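Local coordinates for protein MRG701 (Oryza sativa, PDB 5IN1) that probably reads methylated histone tails through its chromodomain, as related MRG proteins do, and forms dimers through that domain, at residues A[2-14]-A[20-34]. Residues are numbered along the deposited sequence; the frame is centred on the assembly and turned at random.
Sequences SFKEGERVLAYHG and AKVQKSENKEDEWRY
Y34 and F3 give a worked example of how a chain end is tied to a sheet: in this MRG701 chromodomain, residues 2-7, ahead of strand 8-13, are held against the curved antiparallel sheet. With CG of Y34 anti to its carbonyl carbon (chi1 -54°), the ring is carried toward residues 2-3, and its atoms can be followed outward. CD1 lies beside CB of F3, and CE1 passes 3.4 Å from O of F3. CE2 and CZ take the edge of the F3 ring, whose CD2 sits over the tyrosine face, 3.6 Å from CZ, an edge-to-face pair with planes at 73°. At the tip, OH accepts the backbone N-H of F3 (N to OH 3.2 Å) and touches CB of S2. The same F3 is gripped again at its carbonyl, where S25 OG donates to F3 O from above the carbonyl plane. A phenylalanine in place of Y34 would probably keep the aromatic pair but leave the amide of F3 without this acceptor. S2 CB also makes a CH-pi contact over the five-membered ring of W32, 3.4 Å from its centroid. Farther along, the type II turn K4-E7 brings G6 N to V22 O (2.7 Å); V9 and A20, the hydrogen-bonded pair next to R8-K21, exchange two backbone bonds. L54 of strand 54-56 touches V9, F3 and Y34. Near the turn between strands 16-28 and 31-38, residues 26-28 pair antiparallel with a strand of the second subunit. Side-chain hydroxyls thus hold F3 at both N-H and C=O, so the placement of this chain end probably depends on side chains as much as on strand pairing.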
loop_
_atom_site.group_PDB
_atom_site.type_symbol
_atom_site.label_atom_id
_atom_site.label_comp_id
_atom_site.label_asym_id
_atom_site.label_seq_id
_atom_site.Cartn_x
_atom_site.Cartn_y
_atom_site.Cartn_z
ATOM N N SER A 2 1.651 1.921 -7.358
ATOM C CA SER A 2 1.218 3.054 -6.545
ATOM C C SER A 2 2.225 4.199 -6.635
ATOM O O SER A 2 3.428 3.976 -6.751
ATOM C CB SER A 2 1.034 2.635 -5.088
ATOM O OG SER A 2 2.251 2.156 -4.544
ATOM N N PHE A 3 1.732 5.429 -6.565
ATOM C CA PHE A 3 2.602 6.592 -6.706
ATOM C C PHE A 3 3.408 6.795 -5.429
ATOM O O PHE A 3 2.964 6.434 -4.329
ATOM C CB PHE A 3 1.791 7.857 -7.026
ATOM C CG PHE A 3 0.960 7.753 -8.272
ATOM C CD1 PHE A 3 1.541 7.813 -9.527
ATOM C CD2 PHE A 3 -0.417 7.627 -8.190
ATOM C CE1 PHE A 3 0.764 7.734 -10.666
ATOM C CE2 PHE A 3 -1.192 7.541 -9.333
ATOM C CZ PHE A 3 -0.606 7.590 -10.565
ATOM N N LYS A 4 4.585 7.380 -5.577
ATOM C CA LYS A 4 5.512 7.535 -4.463
ATOM C C LYS A 4 5.655 8.991 -4.056
ATOM O O LYS A 4 5.437 9.908 -4.863
ATOM C CB LYS A 4 6.889 6.972 -4.828
ATOM C CG LYS A 4 6.874 5.503 -5.192
ATOM C CD LYS A 4 6.533 4.643 -3.976
ATOM C CE LYS A 4 6.659 3.144 -4.255
ATOM N NZ LYS A 4 5.433 2.578 -4.899
ATOM N N GLU A 5 6.035 9.208 -2.805
ATOM C CA GLU A 5 6.326 10.536 -2.312
ATOM C C GLU A 5 7.344 11.209 -3.226
ATOM O O GLU A 5 8.360 10.615 -3.578
ATOM C CB GLU A 5 6.861 10.471 -0.883
ATOM C CG GLU A 5 7.054 11.814 -0.262
ATOM C CD GLU A 5 7.706 11.727 1.094
ATOM O OE1 GLU A 5 7.492 10.704 1.781
ATOM O OE2 GLU A 5 8.459 12.661 1.448
ATOM N N GLY A 6 7.061 12.441 -3.625
ATOM C CA GLY A 6 7.966 13.179 -4.484
ATOM C C GLY A 6 7.672 13.026 -5.967
ATOM O O GLY A 6 8.181 13.788 -6.765
ATOM N N GLU A 7 6.842 12.059 -6.335
ATOM C CA GLU A 7 6.588 11.778 -7.741
ATOM C C GLU A 7 5.721 12.862 -8.366
ATOM O O GLU A 7 4.735 13.303 -7.770
ATOM C CB GLU A 7 5.918 10.410 -7.900
ATOM C CG GLU A 7 5.750 9.958 -9.344
ATOM C CD GLU A 7 5.219 8.537 -9.456
ATOM O OE1 GLU A 7 5.197 7.823 -8.422
ATOM O OE2 GLU A 7 4.833 8.132 -10.571
ATOM N N ARG A 8 6.121 13.315 -9.543
ATOM C CA ARG A 8 5.285 14.214 -10.319
ATOM C C ARG A 8 4.291 13.396 -11.121
ATOM O O ARG A 8 4.658 12.394 -11.744
ATOM C CB ARG A 8 6.147 15.091 -11.227
ATOM C CG ARG A 8 6.621 16.403 -10.557
ATOM C CD ARG A 8 7.477 16.198 -9.309
ATOM N NE ARG A 8 7.929 17.481 -8.766
ATOM C CZ ARG A 8 8.448 17.653 -7.553
ATOM N NH1 ARG A 8 8.580 16.627 -6.722
ATOM N NH2 ARG A 8 8.831 18.865 -7.167
ATOM N N VAL A 9 3.030 13.836 -11.085
ATOM C CA VAL A 9 1.904 13.149 -11.710
ATOM C C VAL A 9 1.061 14.181 -12.442
ATOM O O VAL A 9 1.299 15.385 -12.320
ATOM C CB VAL A 9 1.032 12.402 -10.674
ATOM C CG1 VAL A 9 1.858 11.341 -9.939
ATOM C CG2 VAL A 9 0.404 13.364 -9.665
ATOM N N LEU A 10 0.089 13.703 -13.206
ATOM C CA LEU A 10 -0.988 14.543 -13.722
ATOM C C LEU A 10 -2.223 14.321 -12.857
ATOM O O LEU A 10 -2.512 13.187 -12.462
ATOM C CB LEU A 10 -1.279 14.223 -15.186
ATOM C CG LEU A 10 -0.116 14.526 -16.118
ATOM C CD1 LEU A 10 -0.359 13.957 -17.502
ATOM C CD2 LEU A 10 0.138 16.026 -16.195
ATOM N N ALA A 11 -2.930 15.391 -12.535
ATOM C CA ALA A 11 -4.119 15.327 -11.685
ATOM C C ALA A 11 -5.250 16.132 -12.302
ATOM O O ALA A 11 -5.067 17.273 -12.739
ATOM C CB ALA A 11 -3.817 15.853 -10.288
ATOM N N TYR A 12 -6.434 15.538 -12.339
ATOM C CA TYR A 12 -7.629 16.278 -12.695
ATOM C C TYR A 12 -7.975 17.286 -11.611
ATOM O O TYR A 12 -7.906 16.993 -10.421
ATOM C CB TYR A 12 -8.809 15.338 -12.920
ATOM C CG TYR A 12 -8.782 14.617 -14.238
ATOM C CD1 TYR A 12 -8.954 15.311 -15.417
ATOM C CD2 TYR A 12 -8.591 13.237 -14.309
ATOM C CE1 TYR A 12 -8.943 14.672 -16.645
ATOM C CE2 TYR A 12 -8.584 12.589 -15.532
ATOM C CZ TYR A 12 -8.774 13.309 -16.690
ATOM O OH TYR A 12 -8.762 12.680 -17.929
ATOM N N HIS A 13 -8.344 18.483 -12.028
ATOM C CA HIS A 13 -8.980 19.425 -11.121
ATOM C C HIS A 13 -10.028 20.083 -11.980
ATOM O O HIS A 13 -9.728 20.980 -12.755
ATOM C CB HIS A 13 -7.991 20.435 -10.543
ATOM C CG HIS A 13 -8.430 21.013 -9.239
ATOM N ND1 HIS A 13 -9.247 22.118 -9.156
ATOM C CD2 HIS A 13 -8.184 20.629 -7.962
ATOM C CE1 HIS A 13 -9.471 22.404 -7.887
ATOM N NE2 HIS A 13 -8.841 21.516 -7.142
ATOM N N GLY A 14 -11.255 19.588 -11.909
ATOM C CA GLY A 14 -12.161 19.841 -13.007
ATOM C C GLY A 14 -11.674 19.042 -14.200
ATOM O O GLY A 14 -10.868 18.129 -14.052
ATOM N N ALA A 20 1.115 17.838 -10.794
ATOM C CA ALA A 20 1.051 17.854 -9.342
ATOM C C ALA A 20 2.183 17.020 -8.804
ATOM O O ALA A 20 2.784 16.238 -9.544
ATOM C CB ALA A 20 -0.300 17.309 -8.844
ATOM N N LYS A 21 2.470 17.165 -7.517
ATOM C CA LYS A 21 3.443 16.297 -6.885
ATOM C C LYS A 21 2.826 15.603 -5.676
ATOM O O LYS A 21 2.059 16.194 -4.903
ATOM C CB LYS A 21 4.688 17.072 -6.485
ATOM C CG LYS A 21 4.436 18.145 -5.482
ATOM C CD LYS A 21 5.736 18.823 -5.091
ATOM C CE LYS A 21 5.472 20.137 -4.378
ATOM N NZ LYS A 21 5.974 21.304 -5.158
ATOM N N VAL A 22 3.170 14.336 -5.520
ATOM C CA VAL A 22 2.710 13.553 -4.381
ATOM C C VAL A 22 3.524 13.914 -3.140
ATOM O O VAL A 22 4.744 13.773 -3.138
ATOM C CB VAL A 22 2.827 12.049 -4.669
ATOM C CG1 VAL A 22 2.419 11.242 -3.430
ATOM C CG2 VAL A 22 1.986 11.678 -5.864
ATOM N N GLN A 23 2.844 14.409 -2.113
ATOM C CA GLN A 23 3.468 14.787 -0.843
ATOM C C GLN A 23 3.519 13.598 0.108
ATOM O O GLN A 23 4.493 13.426 0.837
ATOM C CB GLN A 23 2.705 15.932 -0.181
ATOM C CG GLN A 23 2.712 17.232 -0.968
ATOM C CD GLN A 23 1.666 18.203 -0.469
ATOM O OE1 GLN A 23 0.495 17.846 -0.318
ATOM N NE2 GLN A 23 2.076 19.436 -0.207
ATOM N N LYS A 24 2.457 12.795 0.109
ATOM C CA LYS A 24 2.333 11.639 0.999
ATOM C C LYS A 24 1.469 10.578 0.332
ATOM O O LYS A 24 0.524 10.913 -0.374
ATOM C CB LYS A 24 1.730 12.065 2.347
ATOM C CG LYS A 24 2.736 12.756 3.275
ATOM C CD LYS A 24 2.117 13.288 4.567
ATOM C CE LYS A 24 2.868 14.531 5.059
ATOM N NZ LYS A 24 3.631 14.314 6.325
ATOM N N SER A 25 1.795 9.306 0.560
ATOM C CA SER A 25 1.000 8.179 0.079
ATOM C C SER A 25 0.602 7.320 1.274
ATOM O O SER A 25 1.429 7.039 2.145
ATOM C CB SER A 25 1.781 7.327 -0.929
ATOM O OG SER A 25 2.321 8.117 -1.986
ATOM N N GLU A 26 -0.662 6.914 1.328
ATOM C CA GLU A 26 -1.137 6.035 2.402
ATOM C C GLU A 26 -2.075 4.993 1.848
ATOM O O GLU A 26 -2.788 5.252 0.880
ATOM C CB GLU A 26 -1.859 6.827 3.496
ATOM C CG GLU A 26 -0.985 7.799 4.270
ATOM C CD GLU A 26 -1.793 8.642 5.240
ATOM O OE1 GLU A 26 -3.031 8.479 5.276
ATOM O OE2 GLU A 26 -1.194 9.467 5.959
ATOM N N ASN A 27 -2.094 3.812 2.469
ATOM C CA ASN A 27 -3.053 2.782 2.090
ATOM C C ASN A 27 -3.784 2.261 3.310
ATOM O O ASN A 27 -3.155 1.875 4.296
ATOM C CB ASN A 27 -2.349 1.642 1.339
ATOM C CG ASN A 27 -3.318 0.646 0.736
ATOM O OD1 ASN A 27 -4.175 0.086 1.427
ATOM N ND2 ASN A 27 -3.201 0.424 -0.565
ATOM N N LYS A 28 -5.113 2.281 3.236
ATOM C CA LYS A 28 -5.992 1.602 4.185
ATOM C C LYS A 28 -7.124 0.994 3.397
ATOM O O LYS A 28 -7.508 1.519 2.349
ATOM C CB LYS A 28 -6.555 2.554 5.239
ATOM C CG LYS A 28 -5.587 3.000 6.293
ATOM C CD LYS A 28 -6.327 3.668 7.446
ATOM C CE LYS A 28 -5.355 4.169 8.495
ATOM N NZ LYS A 28 -6.076 4.803 9.632
ATOM N N GLU A 29 -7.661 -0.109 3.911
ATOM C CA GLU A 29 -8.788 -0.797 3.292
ATOM C C GLU A 29 -8.564 -1.057 1.810
ATOM O O GLU A 29 -9.471 -0.860 1.003
ATOM C CB GLU A 29 -10.078 0.003 3.500
ATOM C CG GLU A 29 -10.433 0.230 4.964
ATOM C CD GLU A 29 -10.654 -1.068 5.730
ATOM O OE1 GLU A 29 -10.924 -2.110 5.098
ATOM O OE2 GLU A 29 -10.552 -1.047 6.975
ATOM N N ASP A 30 -7.349 -1.478 1.468
ATOM C CA ASP A 30 -7.013 -1.886 0.109
ATOM C C ASP A 30 -7.213 -0.738 -0.891
ATOM O O ASP A 30 -7.723 -0.937 -1.993
ATOM C CB ASP A 30 -7.861 -3.101 -0.278
ATOM C CG ASP A 30 -7.321 -3.838 -1.471
ATOM O OD1 ASP A 30 -6.105 -3.772 -1.737
ATOM O OD2 ASP A 30 -8.138 -4.494 -2.151
ATOM N N GLU A 31 -6.797 0.458 -0.490
ATOM C CA GLU A 31 -6.988 1.662 -1.288
ATOM C C GLU A 31 -5.871 2.654 -1.004
ATOM O O GLU A 31 -5.656 3.049 0.134
ATOM C CB GLU A 31 -8.354 2.292 -0.974
ATOM C CG GLU A 31 -8.743 3.514 -1.801
ATOM C CD GLU A 31 -10.239 3.818 -1.708
ATOM O OE1 GLU A 31 -11.054 2.921 -2.035
ATOM O OE2 GLU A 31 -10.592 4.938 -1.290
ATOM N N TRP A 32 -5.167 3.061 -2.051
ATOM C CA TRP A 32 -4.177 4.120 -1.922
ATOM C C TRP A 32 -4.836 5.503 -1.944
ATOM O O TRP A 32 -5.739 5.760 -2.748
ATOM C CB TRP A 32 -3.138 4.025 -3.045
ATOM C CG TRP A 32 -2.117 2.942 -2.824
ATOM C CD1 TRP A 32 -2.081 1.706 -3.416
ATOM C CD2 TRP A 32 -0.995 2.996 -1.937
ATOM N NE1 TRP A 32 -1.004 0.994 -2.948
ATOM C CE2 TRP A 32 -0.320 1.753 -2.037
ATOM C CE3 TRP A 32 -0.500 3.963 -1.062
ATOM C CZ2 TRP A 32 0.832 1.462 -1.302
ATOM C CZ3 TRP A 32 0.645 3.681 -0.335
ATOM C CH2 TRP A 32 1.296 2.426 -0.453
ATOM N N ARG A 33 -4.384 6.396 -1.068
ATOM C CA ARG A 33 -4.714 7.817 -1.218
ATOM C C ARG A 33 -3.430 8.621 -1.221
ATOM O O ARG A 33 -2.412 8.201 -0.657
ATOM C CB ARG A 33 -5.666 8.313 -0.120
ATOM C CG ARG A 33 -5.104 8.293 1.294
ATOM C CD ARG A 33 -6.096 8.923 2.263
ATOM N NE ARG A 33 -5.500 9.196 3.573
ATOM C CZ ARG A 33 -6.025 10.023 4.470
ATOM N NH1 ARG A 33 -7.155 10.667 4.199
ATOM N NH2 ARG A 33 -5.419 10.202 5.643
ATOM N N TYR A 34 -3.477 9.774 -1.877
ATOM C CA TYR A 34 -2.300 10.574 -2.149
ATOM C C TYR A 34 -2.591 12.021 -1.806
ATOM O O TYR A 34 -3.578 12.582 -2.292
ATOM C CB TYR A 34 -1.907 10.458 -3.619
ATOM C CG TYR A 34 -1.715 9.037 -4.092
ATOM C CD1 TYR A 34 -0.536 8.357 -3.825
ATOM C CD2 TYR A 34 -2.707 8.369 -4.788
ATOM C CE1 TYR A 34 -0.356 7.044 -4.250
ATOM C CE2 TYR A 34 -2.530 7.073 -5.219
ATOM C CZ TYR A 34 -1.349 6.421 -4.958
ATOM O OH TYR A 34 -1.176 5.117 -5.382
HETATM O O HOH W 1 4.485 8.989 1.841
#